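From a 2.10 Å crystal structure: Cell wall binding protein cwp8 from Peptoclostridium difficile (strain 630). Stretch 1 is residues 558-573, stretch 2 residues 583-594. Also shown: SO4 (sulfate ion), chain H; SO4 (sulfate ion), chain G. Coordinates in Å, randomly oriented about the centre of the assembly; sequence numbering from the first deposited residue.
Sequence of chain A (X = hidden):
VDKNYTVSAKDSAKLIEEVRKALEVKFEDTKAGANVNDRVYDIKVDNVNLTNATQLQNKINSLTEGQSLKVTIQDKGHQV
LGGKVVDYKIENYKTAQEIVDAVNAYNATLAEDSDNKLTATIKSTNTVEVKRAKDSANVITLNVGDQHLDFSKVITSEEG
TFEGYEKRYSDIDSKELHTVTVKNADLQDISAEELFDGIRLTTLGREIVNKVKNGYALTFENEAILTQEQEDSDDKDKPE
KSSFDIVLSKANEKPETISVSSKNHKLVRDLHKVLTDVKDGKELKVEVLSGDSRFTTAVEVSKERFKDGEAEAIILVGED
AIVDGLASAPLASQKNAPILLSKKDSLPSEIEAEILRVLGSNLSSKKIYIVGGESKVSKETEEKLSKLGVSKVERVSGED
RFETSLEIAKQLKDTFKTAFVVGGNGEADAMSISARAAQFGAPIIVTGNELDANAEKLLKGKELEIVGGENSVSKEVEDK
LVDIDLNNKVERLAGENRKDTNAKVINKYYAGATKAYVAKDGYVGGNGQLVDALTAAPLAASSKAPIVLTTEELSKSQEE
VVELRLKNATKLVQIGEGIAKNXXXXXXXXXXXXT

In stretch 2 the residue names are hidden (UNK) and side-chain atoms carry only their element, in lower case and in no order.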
# COMPACT_ATOMS: atom_id res chain seq x y z
N GLN A 558 -27.89 -1.49 12.96
CA GLN A 558 -26.67 -0.69 12.95
C GLN A 558 -26.57 0.19 11.75
O GLN A 558 -26.20 1.39 11.88
CB GLN A 558 -25.40 -1.57 12.99
CG GLN A 558 -25.19 -2.19 14.43
CD GLN A 558 -24.04 -3.30 14.34
OE1 GLN A 558 -24.00 -4.03 13.39
NE2 GLN A 558 -23.00 -3.28 15.25
N GLU A 559 -26.93 -0.33 10.58
CA GLU A 559 -26.88 0.44 9.36
C GLU A 559 -27.81 1.81 9.52
O GLU A 559 -27.39 2.89 9.17
CB GLU A 559 -27.43 -0.42 8.23
CG GLU A 559 -26.38 -1.08 7.34
CD GLU A 559 -27.11 -1.79 6.12
OE1 GLU A 559 -28.03 -1.18 5.60
OE2 GLU A 559 -26.77 -2.95 5.72
N GLU A 560 -29.03 1.66 10.04
CA GLU A 560 -29.96 2.73 10.24
C GLU A 560 -29.42 3.78 11.23
O GLU A 560 -29.51 4.93 10.88
CB GLU A 560 -31.27 2.18 10.72
CG GLU A 560 -32.03 1.68 9.49
CD GLU A 560 -33.34 0.87 9.86
OE1 GLU A 560 -33.95 1.11 10.90
OE2 GLU A 560 -33.76 0.06 9.08
N VAL A 561 -28.86 3.38 12.45
CA VAL A 561 -28.33 4.37 13.36
C VAL A 561 -27.10 5.05 12.87
O VAL A 561 -26.89 6.28 13.18
CB VAL A 561 -28.08 3.87 14.82
CG1 VAL A 561 -29.31 3.06 15.31
CG2 VAL A 561 -26.81 3.11 14.90
N VAL A 562 -26.23 4.31 12.13
CA VAL A 562 -25.06 4.97 11.65
C VAL A 562 -25.52 6.10 10.65
O VAL A 562 -24.98 7.19 10.65
CB VAL A 562 -24.13 3.88 11.00
CG1 VAL A 562 -23.07 4.55 10.13
CG2 VAL A 562 -23.45 3.02 12.10
N GLU A 563 -26.46 5.76 9.76
CA GLU A 563 -27.01 6.68 8.77
C GLU A 563 -27.58 7.92 9.48
O GLU A 563 -27.40 9.00 8.97
CB GLU A 563 -28.10 5.92 7.98
CG GLU A 563 -29.06 6.75 7.20
CD GLU A 563 -29.94 5.95 6.28
OE1 GLU A 563 -29.81 6.14 5.09
OE2 GLU A 563 -30.77 5.15 6.74
N LEU A 564 -28.27 7.77 10.68
CA LEU A 564 -28.84 8.95 11.40
C LEU A 564 -27.84 9.72 12.21
O LEU A 564 -27.90 10.96 12.25
CB LEU A 564 -29.92 8.51 12.40
CG LEU A 564 -31.16 7.95 11.74
CD1 LEU A 564 -32.16 7.44 12.84
CD2 LEU A 564 -31.74 9.13 10.88
N ARG A 565 -26.89 9.01 12.86
CA ARG A 565 -26.04 9.69 13.82
C ARG A 565 -24.68 10.05 13.37
O ARG A 565 -24.09 10.91 14.05
CB ARG A 565 -25.84 8.80 15.13
CG ARG A 565 -27.18 8.39 15.81
CD ARG A 565 -27.79 9.50 16.64
NE ARG A 565 -28.64 10.25 15.78
CZ ARG A 565 -29.94 10.45 15.95
NH1 ARG A 565 -30.62 11.17 15.08
NH2 ARG A 565 -30.57 9.91 17.00
N LEU A 566 -24.15 9.46 12.30
CA LEU A 566 -22.68 9.71 12.15
C LEU A 566 -22.30 10.33 10.88
O LEU A 566 -21.20 10.18 10.37
CB LEU A 566 -21.97 8.30 12.30
CG LEU A 566 -22.30 7.64 13.62
CD1 LEU A 566 -21.56 6.21 13.71
CD2 LEU A 566 -21.87 8.43 14.84
N LYS A 567 -23.22 11.12 10.39
CA LYS A 567 -23.10 11.87 9.16
C LYS A 567 -21.99 12.84 9.21
O LYS A 567 -21.50 13.24 8.16
CB LYS A 567 -24.44 12.56 8.90
CG LYS A 567 -25.00 12.24 7.61
CD LYS A 567 -25.32 10.79 7.53
CE LYS A 567 -25.32 10.44 6.09
NZ LYS A 567 -26.55 9.74 5.74
N ASN A 568 -21.57 13.23 10.39
CA ASN A 568 -20.45 14.19 10.58
C ASN A 568 -19.08 13.44 10.68
O ASN A 568 -18.07 14.13 10.72
CB ASN A 568 -20.68 15.01 11.87
CG ASN A 568 -22.01 15.82 11.77
OD1 ASN A 568 -22.19 16.62 10.85
ND2 ASN A 568 -23.06 15.54 12.52
N ALA A 569 -19.05 12.05 10.65
CA ALA A 569 -17.79 11.34 10.83
C ALA A 569 -16.84 11.56 9.65
O ALA A 569 -17.25 11.32 8.57
CB ALA A 569 -18.04 9.84 11.00
N THR A 570 -15.61 12.06 9.86
CA THR A 570 -14.72 12.33 8.73
C THR A 570 -13.55 11.40 8.78
O THR A 570 -12.54 11.65 8.12
CB THR A 570 -14.26 13.81 8.73
OG1 THR A 570 -13.64 14.11 9.99
CG2 THR A 570 -15.46 14.77 8.48
N LYS A 571 -13.73 10.24 9.50
CA LYS A 571 -12.66 9.26 9.67
C LYS A 571 -13.24 7.94 10.22
O LYS A 571 -14.04 7.94 11.20
CB LYS A 571 -11.58 9.82 10.67
CG LYS A 571 -10.22 9.13 10.53
CD LYS A 571 -9.27 9.46 11.66
CE LYS A 571 -7.88 9.06 11.21
NZ LYS A 571 -6.84 9.15 12.28
N LEU A 572 -12.88 6.85 9.64
CA LEU A 572 -13.28 5.51 10.15
C LEU A 572 -11.98 4.82 10.59
O LEU A 572 -11.07 4.69 9.80
CB LEU A 572 -13.99 4.81 9.02
CG LEU A 572 -14.46 3.39 9.27
CD1 LEU A 572 -15.21 3.22 10.64
CD2 LEU A 572 -15.35 3.11 8.09
N VAL A 573 -11.83 4.50 11.88
CA VAL A 573 -10.60 3.85 12.35
C VAL A 573 -10.97 2.37 12.65
O VAL A 573 -11.76 2.15 13.55
CB VAL A 573 -10.08 4.51 13.64
CG1 VAL A 573 -8.83 3.83 14.16
CG2 VAL A 573 -9.84 6.02 13.43
N UNK A 583 -18.26 -4.54 5.63
CA UNK A 583 -18.82 -3.78 6.76
C UNK A 583 -18.17 -2.44 6.79
O UNK A 583 -18.86 -1.48 7.08
c UNK A 583 -18.55 -4.47 8.11
N UNK A 584 -16.86 -2.37 6.52
CA UNK A 584 -16.17 -1.08 6.43
C UNK A 584 -16.76 -0.29 5.27
O UNK A 584 -16.88 0.97 5.35
c UNK A 584 -13.91 0.15 5.99
c UNK A 584 -14.35 -1.86 8.75
c UNK A 584 -14.62 -1.23 6.16
c UNK A 584 -13.90 -2.05 7.28
N UNK A 585 -17.10 -0.99 4.16
CA UNK A 585 -17.59 -0.24 3.01
C UNK A 585 -18.99 0.26 3.39
O UNK A 585 -19.25 1.46 3.18
c UNK A 585 -16.20 -1.41 1.24
c UNK A 585 -16.17 -2.36 0.06
o UNK A 585 -16.83 -3.44 0.10
c UNK A 585 -17.62 -1.09 1.70
o UNK A 585 -15.48 -2.03 -0.90
N UNK A 586 -19.79 -0.61 3.99
CA UNK A 586 -21.17 -0.29 4.42
C UNK A 586 -21.11 0.93 5.31
O UNK A 586 -21.88 1.86 5.10
c UNK A 586 -24.07 -0.76 4.01
c UNK A 586 -21.82 -1.48 5.22
c UNK A 586 -24.56 -1.75 2.94
n UNK A 586 -24.89 -0.99 1.69
c UNK A 586 -23.40 -1.48 5.29
N UNK A 587 -20.14 0.97 6.27
CA UNK A 587 -20.03 2.04 7.23
C UNK A 587 -19.68 3.34 6.49
O UNK A 587 -20.33 4.39 6.69
c UNK A 587 -18.31 0.08 10.17
c UNK A 587 -19.44 0.51 9.24
c UNK A 587 -18.99 1.70 8.37
c UNK A 587 -18.82 2.90 9.27
N UNK A 588 -18.64 3.29 5.62
CA UNK A 588 -18.23 4.43 4.84
C UNK A 588 -19.42 5.07 4.01
O UNK A 588 -19.55 6.32 3.92
c UNK A 588 -17.11 4.00 3.88
N UNK A 589 -20.21 4.22 3.40
CA UNK A 589 -21.33 4.57 2.58
C UNK A 589 -22.36 5.37 3.42
O UNK A 589 -22.66 6.50 3.05
c UNK A 589 -24.06 2.46 0.79
o UNK A 589 -25.20 2.75 0.37
o UNK A 589 -23.67 1.26 0.95
c UNK A 589 -21.97 3.30 1.99
c UNK A 589 -23.16 3.63 1.12
N UNK A 590 -22.87 4.79 4.54
CA UNK A 590 -23.82 5.45 5.44
C UNK A 590 -23.40 6.77 5.99
O UNK A 590 -24.24 7.69 6.10
c UNK A 590 -24.73 3.21 6.07
c UNK A 590 -24.13 4.52 6.60
c UNK A 590 -26.23 3.39 5.75
n UNK A 590 -27.79 2.51 4.02
c UNK A 590 -26.46 3.13 4.28
N UNK A 591 -22.14 6.92 6.38
CA UNK A 591 -21.70 8.24 6.90
C UNK A 591 -21.21 9.17 5.82
O UNK A 591 -20.70 10.25 6.17
c UNK A 591 -20.59 8.07 7.97
c UNK A 591 -19.22 7.66 7.32
c UNK A 591 -18.15 7.25 8.35
c UNK A 591 -21.04 7.01 8.98
N UNK A 592 -21.35 8.78 4.51
CA UNK A 592 -20.88 9.65 3.41
C UNK A 592 -19.42 10.02 3.53
O UNK A 592 -19.02 11.16 3.32
o UNK A 592 -23.99 11.62 3.38
c UNK A 592 -21.68 11.00 3.39
c UNK A 592 -23.10 10.89 2.89
n UNK A 592 -23.40 10.10 1.88
N UNK A 593 -18.60 9.06 3.87
CA UNK A 593 -17.20 9.36 4.08
C UNK A 593 -16.42 9.77 2.81
O UNK A 593 -15.52 10.57 2.94
c UNK A 593 -15.08 8.25 5.14
c UNK A 593 -16.53 8.14 4.81
c UNK A 593 -14.87 9.29 6.23
c UNK A 593 -14.55 6.89 5.52
N UNK A 594 -16.76 9.31 1.64
CA UNK A 594 -15.86 9.65 0.54
C UNK A 594 -16.14 10.86 -0.39
O UNK A 594 -17.29 11.28 -0.60
c UNK A 594 -13.23 5.60 1.66
c UNK A 594 -12.74 6.83 1.33
c UNK A 594 -13.54 7.75 0.69
c UNK A 594 -14.53 5.27 1.35
c UNK A 594 -15.33 6.18 0.71
c UNK A 594 -14.85 7.44 0.37
c UNK A 594 -15.72 8.42 -0.34
S SO4 H . -7.36 7.33 15.57
O1 SO4 H . -8.17 6.15 15.93
O2 SO4 H . -6.21 6.84 14.59
O3 SO4 H . -8.06 8.48 14.92
O4 SO4 H . -6.99 7.62 16.93
S SO4 G . -33.81 11.34 14.56
O1 SO4 G . -35.12 12.17 14.47
O2 SO4 G . -34.06 9.97 14.34
O3 SO4 G . -33.28 11.50 15.91
O4 SO4 G . -32.89 11.90 13.56
O HOH W 1 -27.95 -0.76 2.85
O HOH W 2 -27.06 11.79 3.22
O HOH W 3 -18.56 12.59 6.59

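Position 583 carries a single side-chain carbon, out of reach of stretch 1: Ala583. Position 584 has four carbons, forked at the first, with one arm two carbons long. A short-arm carbon lies 3.9 Å from Leu572 CD2, and the beta-branched pattern gives Ile584.

At 585 three carbons end in two oxygens, and the CA-to-CB bond points away from stretch 1; a carboxylate on that length of chain is Glu585. Position 586 has four carbons in a row ending in nitrogen, its second carbon 3.6 Å from Glu559 CG. This is Lys586, whose aliphatic part packs on the glutamate while its NZ turns to its own helix.

Position 587 repeats the fork at the first carbon with one longer arm, and its short arm comes within 3.7 Å of Leu572 CD2: Ile587. At 588 a lone carbon makes Ala588; its backbone N sits 4.1 Å from Leu572 CD2. Position 589 again shows three carbons and two terminal oxygens, with no contact across. It is Glu589, and its OE1 accepts a 2.7 Å hydrogen bond from Lys586 NZ, part of a salt bridge, one turn back.

Position 590 has four carbons in a row and a nitrogen, the chain laid along Glu559, Val562 and Glu563. It is Lys590: CD is 3.6 Å from Glu559 O, and NZ stays 4.0 Å from Glu559 OE1, too far for a salt bridge. Water 1 lies 2.8 Å from Glu559 OE1 and is weakly held by the NZ atoms of Lys586 and Lys590.

Position 591, the first to leave helical geometry, has four carbons forked at the first, one arm longer, wedged among Val562, Leu566 and Ala569. It is Ile591, with CG2 3.4 Å from Val562 CG1 and CD1 3.7 Å from Ala569 CB. At 592 two carbons carry one oxygen and one nitrogen, and the CA-to-CB bond points toward stretch 1: the amide of Asn592, with OD1 3.2 Å from Lys567 CE. Its positive phi and psi, 56° and 43°, turn the chain.

Position 593 has four carbons forked at the second, reaching Thr570 and Leu572: Leu593, with CD1 3.6 Å from Thr570 C. Position 594, one carbon and a six-carbon ring out of reach, is Phe594.

The rule is an apolar seam edged by charge. Two helices run at 36°, their axes 9.2 Å apart at closest, and Ile591, just past its own helix, packs against Val562, Leu566 and Ala569. Leu572, on the strand, meets Ile584, Ile587 and Leu593. No clear direct hydrogen bond crosses; waters bridge instead, water 3 lying 2.7 Å from Ala569 O and 3.2 Å from Ile591 O, in reach of both.

Stretch 2, residues 583-594: AIEKIAEKINLF
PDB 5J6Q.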